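Local coordinates for encapsidation protein (Bacillus phage phi29, PDB 5HD9) that probably hydrolyses ATP through its ASCE-type P-loop domain to drive the packaging of viral DNA into the phage capsid, at residues P6-M9 with L10-R14; K32-P35 with I36-I40; S96-Q99 with S100-N104; S132-L135 with N136-T140. All coordinates share one frame; numbering follows the deposited sequence.

Contact 1. Residues P6-M9 with L10-R14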
loop_
_atom_site.group_PDB
_atom_site.type_symbol
_atom_site.label_atom_id
_atom_site.label_comp_id
_atom_site.label_asym_id
_atom_site.label_seq_id
_atom_site.Cartn_x
_atom_site.Cartn_y
_atom_site.Cartn_z
ATOM N N PRO A 6 -1.367 6.962 -11.036
ATOM C CA PRO A 6 -0.313 6.024 -10.633
ATOM C C PRO A 6 0.311 5.257 -11.797
ATOM O O PRO A 6 1.187 4.424 -11.559
ATOM C CB PRO A 6 -1.050 5.066 -9.698
ATOM C CG PRO A 6 -2.431 5.022 -10.242
ATOM C CD PRO A 6 -2.711 6.418 -10.759
ATOM N N GLN A 7 -0.126 5.530 -13.025
ATOM C CA GLN A 7 0.328 4.763 -14.184
ATOM C C GLN A 7 1.848 4.757 -14.320
ATOM O O GLN A 7 2.450 3.700 -14.505
ATOM C CB GLN A 7 -0.293 5.307 -15.472
ATOM C CG GLN A 7 0.150 4.556 -16.730
ATOM C CD GLN A 7 -0.387 5.170 -18.007
ATOM O OE1 GLN A 7 -1.194 4.562 -18.711
ATOM N NE2 GLN A 7 0.069 6.378 -18.321
ATOM N N LYS A 8 2.474 5.927 -14.239
ATOM C CA LYS A 8 3.919 5.998 -14.433
ATOM C C LYS A 8 4.654 5.256 -13.325
ATOM O O LYS A 8 5.596 4.513 -13.595
ATOM C CB LYS A 8 4.405 7.448 -14.500
ATOM C CG LYS A 8 5.893 7.550 -14.816
ATOM C CD LYS A 8 6.254 8.862 -15.493
ATOM C CE LYS A 8 7.746 9.158 -15.379
ATOM N NZ LYS A 8 8.069 10.572 -15.729
HETATM N N MSE A 9 4.219 5.457 -12.084
HETATM C CA MSE A 9 4.806 4.762 -10.941
HETATM C C MSE A 9 4.725 3.250 -11.124
HETATM O O MSE A 9 5.710 2.538 -10.926
HETATM C CB MSE A 9 4.102 5.174 -9.642
HETATM C CG MSE A 9 4.672 4.531 -8.380
HETATM SE SE MSE A 9 3.792 2.848 -7.891
HETATM C CE MSE A 9 2.032 3.550 -7.416
ATOM N N LEU A 10 3.550 2.768 -11.516
ATOM C CA LEU A 10 3.318 1.336 -11.693
ATOM C C LEU A 10 4.119 0.760 -12.857
ATOM O O LEU A 10 4.513 -0.407 -12.827
ATOM C CB LEU A 10 1.828 1.066 -11.912
ATOM C CG LEU A 10 0.926 1.286 -10.696
ATOM C CD1 LEU A 10 -0.527 1.413 -11.129
ATOM C CD2 LEU A 10 1.088 0.152 -9.699
ATOM N N SER A 11 4.354 1.579 -13.879
ATOM C CA SER A 11 5.055 1.126 -15.077
ATOM C C SER A 11 6.498 0.718 -14.779
ATOM O O SER A 11 7.085 -0.073 -15.514
ATOM C CB SER A 11 5.035 2.218 -16.152
ATOM O OG SER A 11 5.848 3.317 -15.785
ATOM N N TYR A 12 7.070 1.257 -13.705
ATOM C CA TYR A 12 8.426 0.894 -13.302
ATOM C C TYR A 12 8.503 -0.574 -12.902
ATOM O O TYR A 12 9.569 -1.188 -12.963
ATOM C CB TYR A 12 8.905 1.769 -12.146
ATOM C CG TYR A 12 9.417 3.126 -12.570
ATOM C CD1 TYR A 12 10.743 3.299 -12.938
ATOM C CD2 TYR A 12 8.577 4.231 -12.603
ATOM C CE1 TYR A 12 11.220 4.531 -13.325
ATOM C CE2 TYR A 12 9.046 5.469 -12.990
ATOM C CZ TYR A 12 10.368 5.614 -13.350
ATOM O OH TYR A 12 10.842 6.845 -13.741
ATOM N N ASP A 13 7.371 -1.129 -12.480
ATOM C CA ASP A 13 7.274 -2.555 -12.198
ATOM C C ASP A 13 8.223 -2.984 -11.072
ATOM O O ASP A 13 8.776 -4.082 -11.104
ATOM C CB ASP A 13 7.568 -3.350 -13.477
ATOM C CG ASP A 13 6.694 -4.580 -13.618
ATOM O OD1 ASP A 13 6.276 -5.141 -12.583
ATOM O OD2 ASP A 13 6.424 -4.982 -14.770
ATOM N N ARG A 14 8.407 -2.116 -10.078
ATOM C CA ARG A 14 9.279 -2.425 -8.945
ATOM C C ARG A 14 8.495 -3.133 -7.842
ATOM O O ARG A 14 7.313 -2.860 -7.639
ATOM C CB ARG A 14 9.934 -1.149 -8.395
ATOM C CG ARG A 14 10.804 -0.389 -9.401
ATOM C CD ARG A 14 11.708 -1.336 -10.186
ATOM N NE ARG A 14 12.925 -0.693 -10.685
ATOM C CZ ARG A 14 13.136 -0.307 -11.943
ATOM N NH1 ARG A 14 12.209 -0.471 -12.882
ATOM N NH2 ARG A 14 14.294 0.253 -12.266
HETATM O O HOH W 1 6.591 0.179 -9.708
#
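Pro6 and Leu10 lie side by side one turn apart at the start of a short helix, Pro6 CB 4.0 Å from Leu10 CD1, and backbone hydrogen bonds set the spacing. Leu10 N donates to Pro6 O at 2.9 Å, a straight bond of 163°, and Ser11 N reaches Gln7 O at 2.9 Å on a more bent path. Tyr12 N to Met9 O is weak. Among the side chains, Ser11 OG, turned between its own backbone N and carbonyl carbon (chi1 70°), gives its proton to Lys8 O over 2.5 Å. Water 1 bridges Met9 O, to which it donates, and Arg14 N, from which it accepts.

The i to i+4 spacing of Pro6 and Leu10 recurs where the extended Lys8 chain runs beside the Tyr12 ring, CG to CE2 at 4.2 Å. That ring turns an edge to Met9 O. Met9, a selenomethionine with a bent chain, and Leu10 are sequence neighbours whose side chains cross at a slant, Met9 CE 4.1 Å from Leu10 CG; Met9 also meets Met31, Ile151 and Leu184. Asp13, with positive phi, is the first residue to leave helical backbone angles. The whole is a short N-terminal helix, packed on helix 26-42 and the sheet, that leads through a turn into strand 16-19.

Contact 2. Residues K32-P35 with I36-I40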
loop_
_atom_site.group_PDB
_atom_site.type_symbol
_atom_site.label_atom_id
_atom_site.label_comp_id
_atom_site.label_asym_id
_atom_site.label_seq_id
_atom_site.Cartn_x
_atom_site.Cartn_y
_atom_site.Cartn_z
ATOM N N LYS A 32 -6.773 2.310 -3.651
ATOM C CA LYS A 32 -7.942 1.482 -3.380
ATOM C C LYS A 32 -8.492 0.999 -4.729
ATOM O O LYS A 32 -8.792 -0.181 -4.908
ATOM C CB LYS A 32 -9.016 2.252 -2.597
ATOM C CG LYS A 32 -8.682 2.571 -1.132
ATOM C CD LYS A 32 -9.892 3.215 -0.441
ATOM C CE LYS A 32 -9.664 3.569 1.035
ATOM N NZ LYS A 32 -8.342 3.169 1.592
ATOM N N VAL A 33 -8.602 1.923 -5.680
ATOM C CA VAL A 33 -9.137 1.627 -7.010
ATOM C C VAL A 33 -8.308 0.590 -7.766
ATOM O O VAL A 33 -8.864 -0.299 -8.411
ATOM C CB VAL A 33 -9.223 2.911 -7.882
ATOM C CG1 VAL A 33 -9.588 2.575 -9.336
ATOM C CG2 VAL A 33 -10.232 3.875 -7.302
ATOM N N TYR A 34 -6.986 0.709 -7.701
ATOM C CA TYR A 34 -6.116 -0.156 -8.492
ATOM C C TYR A 34 -6.278 -1.635 -8.118
ATOM O O TYR A 34 -6.581 -2.451 -8.985
ATOM C CB TYR A 34 -4.652 0.276 -8.353
ATOM C CG TYR A 34 -3.677 -0.695 -8.984
ATOM C CD1 TYR A 34 -3.510 -0.738 -10.359
ATOM C CD2 TYR A 34 -2.928 -1.569 -8.204
ATOM C CE1 TYR A 34 -2.627 -1.626 -10.945
ATOM C CE2 TYR A 34 -2.043 -2.459 -8.779
ATOM C CZ TYR A 34 -1.897 -2.484 -10.149
ATOM O OH TYR A 34 -1.011 -3.370 -10.720
ATOM N N PRO A 35 -6.090 -1.992 -6.836
ATOM C CA PRO A 35 -6.237 -3.414 -6.489
ATOM C C PRO A 35 -7.653 -3.959 -6.693
ATOM O O PRO A 35 -7.806 -5.135 -7.014
ATOM C CB PRO A 35 -5.843 -3.464 -5.006
ATOM C CG PRO A 35 -5.931 -2.053 -4.521
ATOM C CD PRO A 35 -5.622 -1.191 -5.692
ATOM N N ILE A 36 -8.671 -3.123 -6.509
ATOM C CA ILE A 36 -10.046 -3.546 -6.751
ATOM C C ILE A 36 -10.219 -3.906 -8.226
ATOM O O ILE A 36 -10.877 -4.892 -8.556
ATOM C CB ILE A 36 -11.063 -2.456 -6.346
ATOM C CG1 ILE A 36 -11.107 -2.332 -4.824
ATOM C CG2 ILE A 36 -12.460 -2.788 -6.868
ATOM C CD1 ILE A 36 -11.852 -1.123 -4.319
ATOM N N ASN A 37 -9.620 -3.112 -9.108
ATOM C CA ASN A 37 -9.681 -3.390 -10.538
ATOM C C ASN A 37 -8.918 -4.659 -10.898
ATOM O O ASN A 37 -9.341 -5.408 -11.779
ATOM C CB ASN A 37 -9.130 -2.212 -11.346
ATOM C CG ASN A 37 -10.206 -1.219 -11.740
ATOM O OD1 ASN A 37 -11.131 -1.552 -12.484
ATOM N ND2 ASN A 37 -10.079 0.011 -11.262
ATOM N N ARG A 38 -7.794 -4.898 -10.221
ATOM C CA ARG A 38 -6.993 -6.085 -10.495
ATOM C C ARG A 38 -7.768 -7.340 -10.101
ATOM O O ARG A 38 -7.669 -8.369 -10.772
ATOM C CB ARG A 38 -5.648 -6.046 -9.757
ATOM C CG ARG A 38 -4.702 -4.917 -10.168
ATOM C CD ARG A 38 -4.357 -4.909 -11.658
ATOM N NE ARG A 38 -3.619 -6.097 -12.078
ATOM C CZ ARG A 38 -3.105 -6.270 -13.293
ATOM N NH1 ARG A 38 -3.244 -5.332 -14.221
ATOM N NH2 ARG A 38 -2.451 -7.384 -13.584
ATOM N N PHE A 39 -8.547 -7.261 -9.024
ATOM C CA PHE A 39 -9.333 -8.419 -8.607
ATOM C C PHE A 39 -10.475 -8.686 -9.575
ATOM O O PHE A 39 -10.702 -9.824 -9.982
ATOM C CB PHE A 39 -9.912 -8.247 -7.203
ATOM C CG PHE A 39 -10.673 -9.459 -6.739
ATOM C CD1 PHE A 39 -9.996 -10.562 -6.240
ATOM C CD2 PHE A 39 -12.052 -9.518 -6.843
ATOM C CE1 PHE A 39 -10.684 -11.691 -5.835
ATOM C CE2 PHE A 39 -12.745 -10.644 -6.437
ATOM C CZ PHE A 39 -12.059 -11.731 -5.933
ATOM N N ILE A 40 -11.200 -7.631 -9.930
ATOM C CA ILE A 40 -12.342 -7.754 -10.825
ATOM C C ILE A 40 -11.901 -8.285 -12.186
ATOM O O ILE A 40 -12.570 -9.139 -12.773
ATOM C CB ILE A 40 -13.069 -6.401 -10.990
ATOM C CG1 ILE A 40 -13.755 -6.022 -9.676
ATOM C CG2 ILE A 40 -14.094 -6.462 -12.124
ATOM C CD1 ILE A 40 -14.367 -4.636 -9.660
#
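Tyr34 and Arg38 pack side by side, one helical turn apart. Arg38 CG stands over one face of the Tyr34 ring in a CH-pi contact, 3.9 Å from the ring centroid and 17° off the ring normal, and CD follows it across the phenol end, 3.8 Å from Tyr34 CZ. The first torsion of Arg38, with CG opposite the carbonyl carbon, sets that atom over the ring; the bends beyond it steer CD and the guanidinium, whose plane ends only 21° from that of the ring. The ring is brought beneath this chain because Tyr34 CG is swung opposite its backbone N, at chi1 172°. Val33 and Asn37 form a second pair, also side by side: Asn37 ND2 gives a weak bond to Val33 O at 3.1 Å and lies close against Val33 CG1, at 3.2 Å. The same carbonyl oxygen accepts Asn37 N at 3.0 Å, so one acceptor serves both the main chain and the amide.

Behind these pairs stands the helical backbone. Arg38 N to Tyr34 O and Phe39 N to Pro35 O are both 3.0 Å, whereas Ile36 N to Lys32 O is weak. Pro35 has no N-H to give to the preceding turn, and the helix is kinked in this region. Farther out, Glu44 forms a salt bridge with Arg38 NH2, holding the far end of the folded chain. Helix 26-42 begins at what is probably the P-loop (Walker A) of the ASCE domain. Around it, Pro35 rests on Phe46 of strand 45-50, Ile36 meets Phe63, Phe70 and Ile84, and Phe39 lies against strands 45-50, 81-84 and 87-94.

Contact 3. Residues S96-Q99 with S100-N104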
loop_
_atom_site.group_PDB
_atom_site.type_symbol
_atom_site.label_atom_id
_atom_site.label_comp_id
_atom_site.label_asym_id
_atom_site.label_seq_id
_atom_site.Cartn_x
_atom_site.Cartn_y
_atom_site.Cartn_z
ATOM N N SER A 96 1.739 -4.956 13.258
ATOM C CA SER A 96 2.123 -5.292 14.627
ATOM C C SER A 96 1.791 -6.739 15.005
ATOM O O SER A 96 2.447 -7.318 15.869
ATOM C CB SER A 96 1.440 -4.339 15.612
ATOM O OG SER A 96 0.028 -4.418 15.511
ATOM N N VAL A 97 0.774 -7.315 14.364
ATOM C CA VAL A 97 0.341 -8.680 14.678
ATOM C C VAL A 97 0.412 -9.608 13.467
ATOM O O VAL A 97 -0.368 -10.555 13.359
ATOM C CB VAL A 97 -1.103 -8.702 15.230
ATOM C CG1 VAL A 97 -1.180 -7.933 16.546
ATOM C CG2 VAL A 97 -2.090 -8.156 14.186
ATOM N N TRP A 98 1.349 -9.338 12.564
ATOM C CA TRP A 98 1.488 -10.141 11.350
ATOM C C TRP A 98 1.790 -11.606 11.666
ATOM O O TRP A 98 1.331 -12.501 10.956
ATOM C CB TRP A 98 2.584 -9.569 10.443
ATOM C CG TRP A 98 3.040 -10.539 9.389
ATOM C CD1 TRP A 98 4.312 -10.993 9.186
ATOM C CD2 TRP A 98 2.221 -11.192 8.412
ATOM N NE1 TRP A 98 4.335 -11.882 8.137
ATOM C CE2 TRP A 98 3.063 -12.023 7.646
ATOM C CE3 TRP A 98 0.857 -11.155 8.109
ATOM C CZ2 TRP A 98 2.587 -12.805 6.596
ATOM C CZ3 TRP A 98 0.386 -11.932 7.066
ATOM C CH2 TRP A 98 1.248 -12.744 6.322
ATOM N N GLN A 99 2.546 -11.850 12.731
ATOM C CA GLN A 99 2.917 -13.216 13.102
ATOM C C GLN A 99 1.677 -14.085 13.313
ATOM O O GLN A 99 1.666 -15.260 12.946
ATOM C CB GLN A 99 3.795 -13.222 14.362
ATOM C CG GLN A 99 3.065 -12.976 15.685
ATOM C CD GLN A 99 2.478 -11.580 15.791
ATOM O OE1 GLN A 99 3.010 -10.624 15.223
ATOM N NE2 GLN A 99 1.374 -11.456 16.524
ATOM N N SER A 100 0.631 -13.498 13.889
ATOM C CA SER A 100 -0.606 -14.226 14.170
ATOM C C SER A 100 -1.460 -14.404 12.919
ATOM O O SER A 100 -2.270 -15.328 12.839
ATOM C CB SER A 100 -1.420 -13.500 15.244
ATOM O OG SER A 100 -0.872 -13.711 16.531
ATOM N N GLU A 101 -1.279 -13.518 11.946
ATOM C CA GLU A 101 -2.076 -13.549 10.726
ATOM C C GLU A 101 -1.542 -14.570 9.719
ATOM O O GLU A 101 -2.188 -14.853 8.711
ATOM C CB GLU A 101 -2.117 -12.157 10.088
ATOM C CG GLU A 101 -2.744 -11.091 10.977
ATOM C CD GLU A 101 -4.216 -11.343 11.236
ATOM O OE1 GLU A 101 -5.009 -11.267 10.274
ATOM O OE2 GLU A 101 -4.582 -11.618 12.399
ATOM N N LYS A 102 -0.369 -15.129 10.004
ATOM C CA LYS A 102 0.296 -16.046 9.079
ATOM C C LYS A 102 -0.374 -17.414 9.011
ATOM O O LYS A 102 -0.155 -18.168 8.061
ATOM C CB LYS A 102 1.764 -16.214 9.474
ATOM C CG LYS A 102 2.617 -15.028 9.090
ATOM C CD LYS A 102 3.982 -15.061 9.746
ATOM C CE LYS A 102 4.931 -15.996 9.022
ATOM N NZ LYS A 102 6.341 -15.696 9.382
ATOM N N SER A 103 -1.191 -17.734 10.008
ATOM C CA SER A 103 -1.903 -19.010 10.027
ATOM C C SER A 103 -2.979 -19.061 8.946
ATOM O O SER A 103 -3.419 -20.139 8.547
ATOM C CB SER A 103 -2.530 -19.254 11.402
ATOM O OG SER A 103 -3.172 -18.087 11.884
ATOM N N ASN A 104 -3.402 -17.893 8.474
ATOM C CA ASN A 104 -4.440 -17.816 7.453
ATOM C C ASN A 104 -3.873 -18.054 6.055
ATOM O O ASN A 104 -2.655 -18.068 5.867
ATOM C CB ASN A 104 -5.141 -16.455 7.519
ATOM C CG ASN A 104 -5.886 -16.245 8.825
ATOM O OD1 ASN A 104 -5.532 -15.378 9.624
ATOM N ND2 ASN A 104 -6.928 -17.040 9.049
#
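Lys102 lays its aliphatic chain across the Trp98 indole. Lys102 CG sits over one face of the six-membered ring, 3.6 Å from its centroid and 26° off the normal, in a CH-pi contact; CD continues toward Trp98 NE1 at 3.6 Å. The two side chains cross at about a right angle. Glu101 CB comes obliquely to the same six-membered ring, 3.7 Å from Trp98 CE3.

The backbone bonds are poor for a helix. Glu101 N donates to Trp98 O at 3.0 Å, but from well above the carbonyl plane, and its bond to Val97 O is weak. Ser100 N to Val97 O is weak as well. This is a single loosely bonded turn, 98-101, which passes straight into a type I beta turn from Glu101 to Asn104; it connects strand 87-94 to strand 109-115 along the chain, on the surface of the ASCE-type domain.

Gln99 NE2 donates to Ser100 OG at 3.2 Å, and the hydroxyl lies tilted from the amide plane; chi1 of 76° and a bend at chi2 fold the Gln99 chain toward Ser100. Ser103 OG donates to Ser100 O at 3.1 Å. The polar ends find partners elsewhere in the chain: Glu101 OE2 pairs with Arg80, while Trp98 NE1 and Lys102 NZ both bond Asn136 OD1 of helix 130-141.

Contact 4. Residues S132-L135 with N136-T140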
loop_
_atom_site.group_PDB
_atom_site.type_symbol
_atom_site.label_atom_id
_atom_site.label_comp_id
_atom_site.label_asym_id
_atom_site.label_seq_id
_atom_site.Cartn_x
_atom_site.Cartn_y
_atom_site.Cartn_z
ATOM N N SER A 132 11.958 -6.020 8.555
ATOM C CA SER A 132 11.992 -7.471 8.412
ATOM C C SER A 132 10.579 -8.055 8.445
ATOM O O SER A 132 10.279 -9.015 7.731
ATOM C CB SER A 132 12.846 -8.101 9.516
ATOM O OG SER A 132 14.200 -7.706 9.391
ATOM N N ALA A 133 9.710 -7.471 9.265
ATOM C CA ALA A 133 8.329 -7.939 9.364
ATOM C C ALA A 133 7.577 -7.741 8.046
ATOM O O ALA A 133 6.888 -8.651 7.580
ATOM C CB ALA A 133 7.599 -7.228 10.500
ATOM N N LEU A 134 7.697 -6.555 7.449
ATOM C CA LEU A 134 7.054 -6.295 6.164
ATOM C C LEU A 134 7.647 -7.210 5.112
ATOM O O LEU A 134 6.935 -7.773 4.283
ATOM C CB LEU A 134 7.223 -4.838 5.728
ATOM C CG LEU A 134 6.514 -4.490 4.411
ATOM C CD1 LEU A 134 5.008 -4.592 4.575
ATOM C CD2 LEU A 134 6.901 -3.108 3.914
ATOM N N LEU A 135 8.964 -7.349 5.154
ATOM C CA LEU A 135 9.663 -8.225 4.237
ATOM C C LEU A 135 9.141 -9.658 4.358
ATOM O O LEU A 135 8.877 -10.310 3.350
ATOM C CB LEU A 135 11.164 -8.162 4.505
ATOM C CG LEU A 135 11.920 -6.986 3.877
ATOM C CD1 LEU A 135 13.385 -7.008 4.292
ATOM C CD2 LEU A 135 11.808 -6.976 2.354
ATOM N N ASN A 136 8.966 -10.137 5.586
ATOM C CA ASN A 136 8.419 -11.473 5.802
ATOM C C ASN A 136 7.005 -11.593 5.235
ATOM O O ASN A 136 6.660 -12.597 4.611
ATOM C CB ASN A 136 8.412 -11.823 7.291
ATOM C CG ASN A 136 7.856 -13.211 7.561
ATOM O OD1 ASN A 136 6.689 -13.364 7.914
ATOM N ND2 ASN A 136 8.692 -14.230 7.389
ATOM N N LEU A 137 6.196 -10.562 5.454
ATOM C CA LEU A 137 4.840 -10.520 4.919
ATOM C C LEU A 137 4.867 -10.637 3.398
ATOM O O LEU A 137 4.100 -11.403 2.816
ATOM C CB LEU A 137 4.138 -9.228 5.352
ATOM C CG LEU A 137 2.635 -9.085 5.092
ATOM C CD1 LEU A 137 2.051 -8.052 6.039
ATOM C CD2 LEU A 137 2.331 -8.686 3.659
HETATM N N MSE A 138 5.764 -9.889 2.764
HETATM C CA MSE A 138 5.873 -9.882 1.309
HETATM C C MSE A 138 6.272 -11.249 0.756
HETATM O O MSE A 138 5.639 -11.754 -0.172
HETATM C CB MSE A 138 6.884 -8.821 0.863
HETATM C CG MSE A 138 6.406 -7.403 1.104
HETATM SE SE MSE A 138 7.769 -6.059 0.765
HETATM C CE MSE A 138 8.040 -6.419 -1.127
ATOM N N ASP A 139 7.313 -11.852 1.318
ATOM C CA ASP A 139 7.748 -13.165 0.852
ATOM C C ASP A 139 6.672 -14.218 1.096
ATOM O O ASP A 139 6.543 -15.170 0.326
ATOM C CB ASP A 139 9.047 -13.595 1.537
ATOM C CG ASP A 139 10.251 -13.560 0.603
ATOM O OD1 ASP A 139 10.091 -13.669 -0.632
ATOM O OD2 ASP A 139 11.377 -13.440 1.117
ATOM N N THR A 140 5.903 -14.051 2.167
ATOM C CA THR A 140 4.866 -15.019 2.500
ATOM C C THR A 140 3.763 -15.042 1.439
ATOM O O THR A 140 3.320 -16.115 1.027
ATOM C CB THR A 140 4.239 -14.725 3.885
ATOM O OG1 THR A 140 5.231 -14.875 4.906
ATOM C CG2 THR A 140 3.084 -15.678 4.179
#
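Asn136 opens the second half of this helical piece by donating its backbone N to Ser132 O at 2.8 Å. Its CG lies opposite the backbone N (chi1 -180°), and the amide leads away toward helix 98-101. Leu137 comes next, with N to Ala133 O at 2.9 Å; its CB rests 3.3 Å from Leu134 O, and its side chain turns to Ile112 and Trp98. Met138, a selenomethionine, bonds Leu134 O through its N. Its CG hugs the same carbonyl oxygen at 3.2 Å, and SE then meets Leu134 CG at 4.2 Å, the two chains crossing at a slant. Leu135 CD2 is a looser neighbour of SE. Asp139 N gives Leu135 O the straightest bond of the four, 171°. Last, Thr140 reaches back twice to Asn136 O, with OG1 at 2.7 Å and with N, the two donors arriving from opposite faces of the carbonyl plane.

Helix 130-141, with Leu134, Leu137 and Met138 turned to Phe114 and Ile112, is the helix of a beta-alpha-beta crossover linking parallel strands 109-115 and 149-153.

All four contacts involve turns of helix, though 98-101 in contact 3 is only weakly bonded and runs into a beta turn. Contacts 2 and 4 lie on long, partly buried helices packed against the central sheet, and keep largely regular backbone bonding. Contacts 1 and 3 are surface turns on short helices, where weak bonds are supplemented by serine hydroxyls and, in contact 1, a water. Aromatic faces under aliphatic stems recur in contacts 2 and 3, whereas contact 4 is mainly leucine and selenomethionine. Contacts 3 and 4, centres about 11 Å apart, meet through polar ends, contacts 1 and 2 through apolar packing of Leu10 CD1 on Tyr34 CE1 at 3.7 Å. Contacts 1 and 3 lie on opposite sides of the chain's centre.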